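Long-range contacts in (2Z,6E)-hedycaryol synthase (Kitasatospora setae, PDB 4MC3), which catalyses the magnesium-dependent 1,11-cyclisation of (2E,6E)-farnesyl diphosphate with water to (2Z,6E)-hedycaryol, releasing diphosphate: residues A[11-16]-A[298-303]; A[192-197]-A[286-291]. All blocks are in the same frame, centred on the assembly; numbering follows the deposited sequence.

Interaction 1: A[11-16]-A[298-303]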
ATOM      1  N   VAL A  11     -18.513   3.364   2.146  1.00 32.29           N
ATOM      2  CA  VAL A  11     -17.702   4.168   1.251  1.00 27.33           C
ATOM      3  C   VAL A  11     -18.513   4.411  -0.031  1.00 25.60           C
ATOM      4  O   VAL A  11     -19.082   3.483  -0.592  1.00 33.60           O
ATOM      5  CB  VAL A  11     -16.366   3.431   0.916  1.00 31.68           C
ATOM      6  CG1 VAL A  11     -15.547   4.285   0.024  1.00 31.36           C
ATOM      7  CG2 VAL A  11     -15.599   3.149   2.200  1.00 35.74           C
ATOM      8  N   PRO A  12     -18.576   5.659  -0.493  1.00 26.59           N
ATOM      9  CA  PRO A  12     -19.491   6.008  -1.603  1.00 30.26           C
ATOM     10  C   PRO A  12     -18.991   5.640  -2.988  1.00 36.09           C
ATOM     11  O   PRO A  12     -19.773   5.654  -3.946  1.00 48.99           O
ATOM     12  CB  PRO A  12     -19.586   7.523  -1.507  1.00 35.40           C
ATOM     13  CG  PRO A  12     -18.380   7.952  -0.785  1.00 34.96           C
ATOM     14  CD  PRO A  12     -18.104   6.869   0.201  1.00 32.78           C
ATOM     15  N   PHE A  13     -17.702   5.327  -3.096  1.00 28.70           N
ATOM     16  CA  PHE A  13     -17.062   5.149  -4.388  1.00 26.53           C
ATOM     17  C   PHE A  13     -17.430   3.778  -4.955  1.00 25.16           C
ATOM     18  O   PHE A  13     -17.521   2.798  -4.213  1.00 27.10           O
ATOM     19  CB  PHE A  13     -15.528   5.286  -4.230  1.00 25.45           C
ATOM     20  CG  PHE A  13     -15.101   6.540  -3.496  1.00 26.27           C
ATOM     21  CD1 PHE A  13     -15.404   7.813  -3.978  1.00 29.55           C
ATOM     22  CD2 PHE A  13     -14.441   6.443  -2.274  1.00 28.48           C
ATOM     23  CE1 PHE A  13     -15.053   8.966  -3.257  1.00 29.91           C
ATOM     24  CE2 PHE A  13     -14.076   7.580  -1.568  1.00 31.31           C
ATOM     25  CZ  PHE A  13     -14.387   8.843  -2.055  1.00 35.00           C
ATOM     26  N   PRO A  14     -17.646   3.700  -6.292  1.00 27.77           N
ATOM     27  CA  PRO A  14     -17.959   2.405  -6.849  1.00 30.79           C
ATOM     28  C   PRO A  14     -16.881   1.351  -6.586  1.00 26.03           C
ATOM     29  O   PRO A  14     -15.676   1.686  -6.485  1.00 29.44           O
ATOM     30  CB  PRO A  14     -18.146   2.688  -8.354  1.00 32.49           C
ATOM     31  CG  PRO A  14     -18.489   4.135  -8.428  1.00 36.02           C
ATOM     32  CD  PRO A  14     -17.719   4.780  -7.292  1.00 33.77           C
ATOM     33  N   LEU A  15     -17.333   0.108  -6.461  1.00 27.23           N
ATOM     34  CA  LEU A  15     -16.453  -1.030  -6.323  1.00 23.32           C
ATOM     35  C   LEU A  15     -16.023  -1.472  -7.717  1.00 25.76           C
ATOM     36  O   LEU A  15     -16.820  -1.927  -8.490  1.00 26.67           O
ATOM     37  CB  LEU A  15     -17.101  -2.195  -5.575  1.00 27.74           C
ATOM     38  CG  LEU A  15     -16.282  -3.463  -5.451  1.00 29.01           C
ATOM     39  CD1 LEU A  15     -15.097  -3.167  -4.545  1.00 29.63           C
ATOM     40  CD2 LEU A  15     -17.089  -4.611  -4.875  1.00 32.95           C
ATOM     41  N   GLU A  16     -14.728  -1.354  -8.013  1.00 23.12           N
ATOM     42  CA  GLU A  16     -14.105  -1.697  -9.303  1.00 23.68           C
ATOM     43  C   GLU A  16     -13.085  -2.844  -9.140  1.00 22.38           C
ATOM     44  O   GLU A  16     -12.401  -2.923  -8.121  1.00 24.48           O
ATOM     45  CB  GLU A  16     -13.366  -0.487  -9.894  1.00 23.56           C
ATOM     46  CG  GLU A  16     -14.202   0.738 -10.073  1.00 24.81           C
ATOM     47  CD  GLU A  16     -13.445   1.919 -10.636  1.00 26.27           C
ATOM     48  OE1 GLU A  16     -12.364   1.792 -11.251  1.00 30.94           O
ATOM     49  OE2 GLU A  16     -13.999   3.009 -10.551  1.00 27.91           O
ATOM     50  N   ASN A 298      -8.531   6.428  -8.664  1.00 21.15           N
ATOM     51  CA  ASN A 298      -8.095   5.078  -8.299  1.00 19.97           C
ATOM     52  C   ASN A 298      -7.802   4.972  -6.794  1.00 19.59           C
ATOM     53  O   ASN A 298      -8.093   3.956  -6.152  1.00 19.25           O
ATOM     54  CB  ASN A 298      -6.834   4.676  -9.108  1.00 20.17           C
ATOM     55  CG  ASN A 298      -6.502   3.246  -8.926  1.00 21.79           C
ATOM     56  OD1 ASN A 298      -5.496   2.878  -8.244  1.00 22.07           O
ATOM     57  ND2 ASN A 298      -7.335   2.425  -9.457  1.00 21.34           N
ATOM     58  N   VAL A 299      -7.181   6.003  -6.250  1.00 19.85           N
ATOM     59  CA  VAL A 299      -6.939   6.067  -4.809  1.00 18.90           C
ATOM     60  C   VAL A 299      -8.299   5.936  -4.098  1.00 19.27           C
ATOM     61  O   VAL A 299      -8.493   5.055  -3.236  1.00 21.03           O
ATOM     62  CB  VAL A 299      -6.199   7.337  -4.362  1.00 21.46           C
ATOM     63  CG1 VAL A 299      -6.204   7.463  -2.843  1.00 24.26           C
ATOM     64  CG2 VAL A 299      -4.805   7.396  -4.947  1.00 23.16           C
ATOM     65  N   ALA A 300      -9.282   6.735  -4.532  1.00 21.88           N
ATOM     66  CA  ALA A 300     -10.616   6.639  -3.948  1.00 22.24           C
ATOM     67  C   ALA A 300     -11.288   5.244  -4.098  1.00 23.06           C
ATOM     68  O   ALA A 300     -11.835   4.720  -3.137  1.00 23.19           O
ATOM     69  CB  ALA A 300     -11.499   7.713  -4.519  1.00 25.87           C
ATOM     70  N   ALA A 301     -11.214   4.661  -5.297  1.00 21.13           N
ATOM     71  CA  ALA A 301     -11.722   3.316  -5.550  1.00 23.17           C
ATOM     72  C   ALA A 301     -11.175   2.362  -4.559  1.00 21.80           C
ATOM     73  O   ALA A 301     -11.871   1.477  -4.132  1.00 22.95           O
ATOM     74  CB  ALA A 301     -11.365   2.855  -6.970  1.00 24.31           C
ATOM     75  N   ASN A 302      -9.883   2.490  -4.221  1.00 20.08           N
ATOM     76  CA  ASN A 302      -9.268   1.534  -3.298  1.00 19.02           C
ATOM     77  C   ASN A 302      -9.905   1.541  -1.901  1.00 17.88           C
ATOM     78  O   ASN A 302      -9.851   0.512  -1.210  1.00 20.85           O
ATOM     79  CB  ASN A 302      -7.759   1.817  -3.182  1.00 18.88           C
ATOM     80  CG  ASN A 302      -6.962   1.055  -4.176  1.00 19.86           C
ATOM     81  OD1 ASN A 302      -6.811   1.470  -5.370  1.00 23.71           O
ATOM     82  ND2 ASN A 302      -6.482  -0.070  -3.746  1.00 19.16           N
ATOM     83  N   LEU A 303     -10.474   2.666  -1.485  1.00 20.62           N
ATOM     84  CA  LEU A 303     -11.190   2.621  -0.175  1.00 20.24           C
ATOM     85  C   LEU A 303     -12.364   1.601  -0.196  1.00 22.08           C
ATOM     86  O   LEU A 303     -12.550   0.828   0.736  1.00 22.40           O
ATOM     87  CB  LEU A 303     -11.670   3.992   0.232  1.00 20.59           C
ATOM     88  CG  LEU A 303     -10.629   4.922   0.888  1.00 21.95           C
ATOM     89  CD1 LEU A 303      -9.474   5.349  -0.006  1.00 23.48           C
ATOM     90  CD2 LEU A 303     -11.340   6.145   1.471  1.00 25.54           C
TER
HETATM   91  O   HOH W   1     -13.104  -0.157  -5.986  1.00 26.77           O
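Ala-300 sets its methyl squarely on the ring of Phe-13: CB lies 3.7 Å from the ring centroid, 1° off the ring normal, a CH-pi contact. Pro-12 CG covers the other face, so the ring is held between a methyl of the helix and its own neighbouring proline. Phe-13 CG stands anti to its carbonyl carbon, beside the backbone N (chi1 -51°). The ring's CD2 lies 3.2 Å from Ala-300 O, a carbonyl already bonded within the helix to Leu-303 N. With an alanine at Phe-13, Ala-300 CB would probably lose the flat surface it rests on, leaving a gap beside helix 250-282, whose Leu-265, Leu-269 and Arg-272 also touch this ring. One residue on, Ala-301 meets the later part of the loop, its CB 4.3 Å from Glu-16 CD, while the Glu-16 carboxylate forms a salt bridge with Arg-62. A water accepts from Glu-16 N at 2.9 Å and lies 2.8 Å from Ala-301 O and 3.2 Å from Pro-14 O. Leu-303 closes the row, with its CB 3.9 Å from Val-11 CG1, the two side chains crossing at about a right angle, and its CD2 at the edge of the Phe-13 ring. Just beyond, Ser-304 OG hydrogen-bonds Phe-13 O. Helix 286-309 of this class I terpene synthase alpha fold thus holds the loop by apolar packing around Phe-13 and by polar links to its main chain.

Interaction 2: A[192-197]-A[286-291]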
ATOM      1  N   LEU A 192      -1.261   4.905 -16.658  1.00 21.39           N
ATOM      2  CA  LEU A 192      -1.758   6.210 -17.059  1.00 22.73           C
ATOM      3  C   LEU A 192      -1.125   6.543 -18.460  1.00 22.54           C
ATOM      4  O   LEU A 192      -0.133   5.967 -18.834  1.00 24.41           O
ATOM      5  CB  LEU A 192      -1.345   7.260 -16.033  1.00 22.89           C
ATOM      6  CG  LEU A 192      -1.875   7.068 -14.597  1.00 21.72           C
ATOM      7  CD1 LEU A 192      -1.298   8.130 -13.686  1.00 23.32           C
ATOM      8  CD2 LEU A 192      -3.385   7.076 -14.555  1.00 25.07           C
ATOM      9  N   PRO A 193      -1.752   7.467 -19.183  1.00 30.05           N
ATOM     10  CA  PRO A 193      -1.216   7.965 -20.458  1.00 34.60           C
ATOM     11  C   PRO A 193       0.139   8.625 -20.292  1.00 34.25           C
ATOM     12  O   PRO A 193       0.951   8.548 -21.190  1.00 42.12           O
ATOM     13  CB  PRO A 193      -2.273   8.987 -20.905  1.00 38.26           C
ATOM     14  CG  PRO A 193      -3.530   8.507 -20.252  1.00 41.12           C
ATOM     15  CD  PRO A 193      -3.078   8.018 -18.888  1.00 30.13           C
ATOM     16  N   ILE A 194       0.411   9.175 -19.115  1.00 31.27           N
ATOM     17  CA  ILE A 194       1.726   9.673 -18.829  1.00 25.25           C
ATOM     18  C   ILE A 194       1.915   9.589 -17.328  1.00 23.37           C
ATOM     19  O   ILE A 194       0.928   9.536 -16.559  1.00 24.16           O
ATOM     20  CB  ILE A 194       1.923  11.119 -19.290  1.00 29.78           C
ATOM     21  CG1 ILE A 194       0.906  12.019 -18.582  1.00 29.26           C
ATOM     22  CG2 ILE A 194       1.947  11.151 -20.836  1.00 36.38           C
ATOM     23  CD1 ILE A 194       1.114  13.454 -18.959  1.00 45.91           C
ATOM     24  N   PHE A 195       3.173   9.583 -16.912  1.00 23.06           N
ATOM     25  CA  PHE A 195       3.476   9.688 -15.490  1.00 22.16           C
ATOM     26  C   PHE A 195       3.039  11.046 -14.939  1.00 22.82           C
ATOM     27  O   PHE A 195       3.067  12.077 -15.655  1.00 25.30           O
ATOM     28  CB  PHE A 195       4.976   9.404 -15.221  1.00 20.05           C
ATOM     29  CG  PHE A 195       5.359   7.992 -15.377  1.00 19.04           C
ATOM     30  CD1 PHE A 195       5.530   7.199 -14.277  1.00 19.90           C
ATOM     31  CD2 PHE A 195       5.491   7.404 -16.646  1.00 22.26           C
ATOM     32  CE1 PHE A 195       5.811   5.863 -14.405  1.00 20.56           C
ATOM     33  CE2 PHE A 195       5.805   6.082 -16.764  1.00 24.85           C
ATOM     34  CZ  PHE A 195       5.941   5.298 -15.659  1.00 23.91           C
ATOM     35  N   LEU A 196       2.707  11.107 -13.652  1.00 19.24           N
ATOM     36  CA  LEU A 196       2.406  12.368 -13.001  1.00 21.58           C
ATOM     37  C   LEU A 196       3.632  13.291 -13.043  1.00 25.46           C
ATOM     38  O   LEU A 196       4.743  12.868 -12.795  1.00 26.84           O
ATOM     39  CB  LEU A 196       1.985  12.178 -11.554  1.00 22.97           C
ATOM     40  CG  LEU A 196       0.786  11.267 -11.206  1.00 23.80           C
ATOM     41  CD1 LEU A 196       0.621  11.143  -9.720  1.00 23.42           C
ATOM     42  CD2 LEU A 196      -0.474  11.793 -11.877  1.00 25.99           C
ATOM     43  N   PRO A 197       3.411  14.556 -13.321  1.00 27.29           N
ATOM     44  CA  PRO A 197       4.535  15.473 -13.111  1.00 27.34           C
ATOM     45  C   PRO A 197       4.931  15.482 -11.626  1.00 29.46           C
ATOM     46  O   PRO A 197       4.055  15.386 -10.748  1.00 28.18           O
ATOM     47  CB  PRO A 197       3.951  16.829 -13.484  1.00 30.17           C
ATOM     48  CG  PRO A 197       2.772  16.538 -14.373  1.00 31.36           C
ATOM     49  CD  PRO A 197       2.221  15.209 -13.879  1.00 25.72           C
ATOM     50  N   SER A 286      -3.431  19.169 -20.844  1.00 27.93           N
ATOM     51  CA  SER A 286      -4.634  18.356 -20.641  1.00 28.60           C
ATOM     52  C   SER A 286      -4.323  16.923 -20.300  1.00 28.06           C
ATOM     53  O   SER A 286      -4.954  16.331 -19.419  1.00 26.48           O
ATOM     54  CB  SER A 286      -5.500  18.397 -21.904  1.00 37.58           C
ATOM     55  OG  SER A 286      -5.798  19.752 -22.183  1.00 43.29           O
ATOM     56  N   ARG A 287      -3.315  16.359 -20.961  1.00 25.28           N
ATOM     57  CA  ARG A 287      -2.978  14.951 -20.721  1.00 25.11           C
ATOM     58  C   ARG A 287      -2.577  14.727 -19.260  1.00 26.07           C
ATOM     59  O   ARG A 287      -2.921  13.692 -18.655  1.00 25.07           O
ATOM     60  CB  ARG A 287      -1.829  14.591 -21.643  1.00 25.90           C
ATOM     61  CG  ARG A 287      -1.393  13.163 -21.572  1.00 30.15           C
ATOM     62  CD  ARG A 287      -0.217  13.074 -22.533  1.00 38.02           C
ATOM     63  NE  ARG A 287      -0.309  11.895 -23.296  1.00 40.80           N
ATOM     64  CZ  ARG A 287       0.750  11.371 -23.881  1.00 46.01           C
ATOM     65  NH1 ARG A 287       1.949  12.004 -23.808  1.00 35.99           N
ATOM     66  NH2 ARG A 287       0.602  10.208 -24.505  1.00 49.86           N
ATOM     67  N   ALA A 288      -1.805  15.660 -18.694  1.00 23.80           N
ATOM     68  CA  ALA A 288      -1.348  15.544 -17.314  1.00 22.42           C
ATOM     69  C   ALA A 288      -2.471  15.728 -16.340  1.00 24.14           C
ATOM     70  O   ALA A 288      -2.552  15.026 -15.314  1.00 24.87           O
ATOM     71  CB  ALA A 288      -0.200  16.502 -17.013  1.00 26.08           C
ATOM     72  N   ARG A 289      -3.371  16.686 -16.627  1.00 22.83           N
ATOM     73  CA  ARG A 289      -4.559  16.872 -15.766  1.00 23.65           C
ATOM     74  C   ARG A 289      -5.421  15.612 -15.723  1.00 26.49           C
ATOM     75  O   ARG A 289      -5.826  15.169 -14.637  1.00 26.57           O
ATOM     76  CB  ARG A 289      -5.415  18.054 -16.231  1.00 30.14           C
ATOM     77  CG  ARG A 289      -4.660  19.347 -16.188  1.00 35.82           C
ATOM     78  CD  ARG A 289      -5.482  20.391 -16.945  1.00 54.26           C
ATOM     79  NE  ARG A 289      -4.911  21.728 -16.852  1.00 54.53           N
ATOM     80  CZ  ARG A 289      -5.358  22.688 -16.033  1.00 54.84           C
ATOM     81  NH1 ARG A 289      -6.397  22.478 -15.216  1.00 56.15           N
ATOM     82  NH2 ARG A 289      -4.766  23.868 -16.036  1.00 67.46           N
ATOM     83  N   GLU A 290      -5.644  15.010 -16.884  1.00 25.51           N
ATOM     84  CA  GLU A 290      -6.429  13.791 -16.988  1.00 28.63           C
ATOM     85  C   GLU A 290      -5.787  12.649 -16.204  1.00 25.23           C
ATOM     86  O   GLU A 290      -6.477  11.912 -15.473  1.00 28.92           O
ATOM     87  CB  GLU A 290      -6.594  13.410 -18.477  1.00 31.96           C
ATOM     88  CG  GLU A 290      -7.377  12.130 -18.765  1.00 49.96           C
ATOM     89  CD  GLU A 290      -7.302  11.717 -20.234  1.00 67.98           C
ATOM     90  OE1 GLU A 290      -7.195  12.610 -21.117  1.00 75.28           O
ATOM     91  OE2 GLU A 290      -7.352  10.496 -20.506  1.00 73.15           O
ATOM     92  N   ALA A 291      -4.464  12.495 -16.341  1.00 24.91           N
ATOM     93  CA  ALA A 291      -3.724  11.448 -15.634  1.00 22.98           C
ATOM     94  C   ALA A 291      -3.833  11.630 -14.124  1.00 24.01           C
ATOM     95  O   ALA A 291      -4.060  10.671 -13.377  1.00 23.72           O
ATOM     96  CB  ALA A 291      -2.277  11.436 -16.071  1.00 23.49           C
TER
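Ile-194 is the bump that fills this contact, pushing into the helix surface formed by Arg-287, Ala-288 and Ala-291. Its CG1 takes the crowded position between backbone N and carbonyl carbon (chi1 60°). An extended chi2 of 177° carries CD1 on to the start of the helix, 3.6 Å from Ala-288 CA and 3.8 Å from Ala-288 CB. The other branch, CG2, lies over one face of the Arg-287 guanidinium, nearer its rim than its centre, though the exact closeness of the two is doubtful. Pro-193 O lies over that same face. Arg-287 reaches over the isoleucine with CG anti to its backbone N (chi1 -177°) and a bend at chi3, its aliphatic CG and CD resting on the branches of Ile-194.

The small residues of the helix make room for the loop. Ala-288 CB is shared between Ile-194 CD1 and Pro-197, whose CG is 4.0 Å away. Ala-291 CB sits beside Ile-194 CG1 at 4.1 Å, and Leu-192 CD1 approaches the same methyl at 4.2 Å. Leu-196 CD2 lies by the backbone carbonyl of Ala-291. The methyl of Ala-291 also packs on Ile-194 O, a carbonyl buried here without a polar partner in the model.

The loop runs from helix 181-188 to helix 198-201, whose N-cap position Pro-197 occupies, and rests on the first turns of helix 286-309. Farther along that helix, Leu-192 touches Asp-294 and Leu-196 touches Ala-292 and Tyr-295. The CB of Phe-195 points away from it, and the ring meets Trp-138 of helix 136-160 edge-to-face.

How the interactions relate
Helix 286-309 serves both contacts, receiving the N-terminal segment 11-16 in interaction 1 and the 192-197 connection in interaction 2. Their centres are 20 Å apart and they do not touch; along the chain interaction 2 is nested within the loop that interaction 1 closes. In interaction 1 the touching helix residues are all buried under a more exposed loop, and the side chain of Leu-303 is about 10 Å from the bound nerolidol. Interaction 2 lies farther out, away from the annotated sites: its leucines and alanines are buried, but Pro-193, Arg-287 and Glu-290 are exposed. An aromatic ring and a bridging water mark the first, an isoleucine under an outward-lying arginine the second.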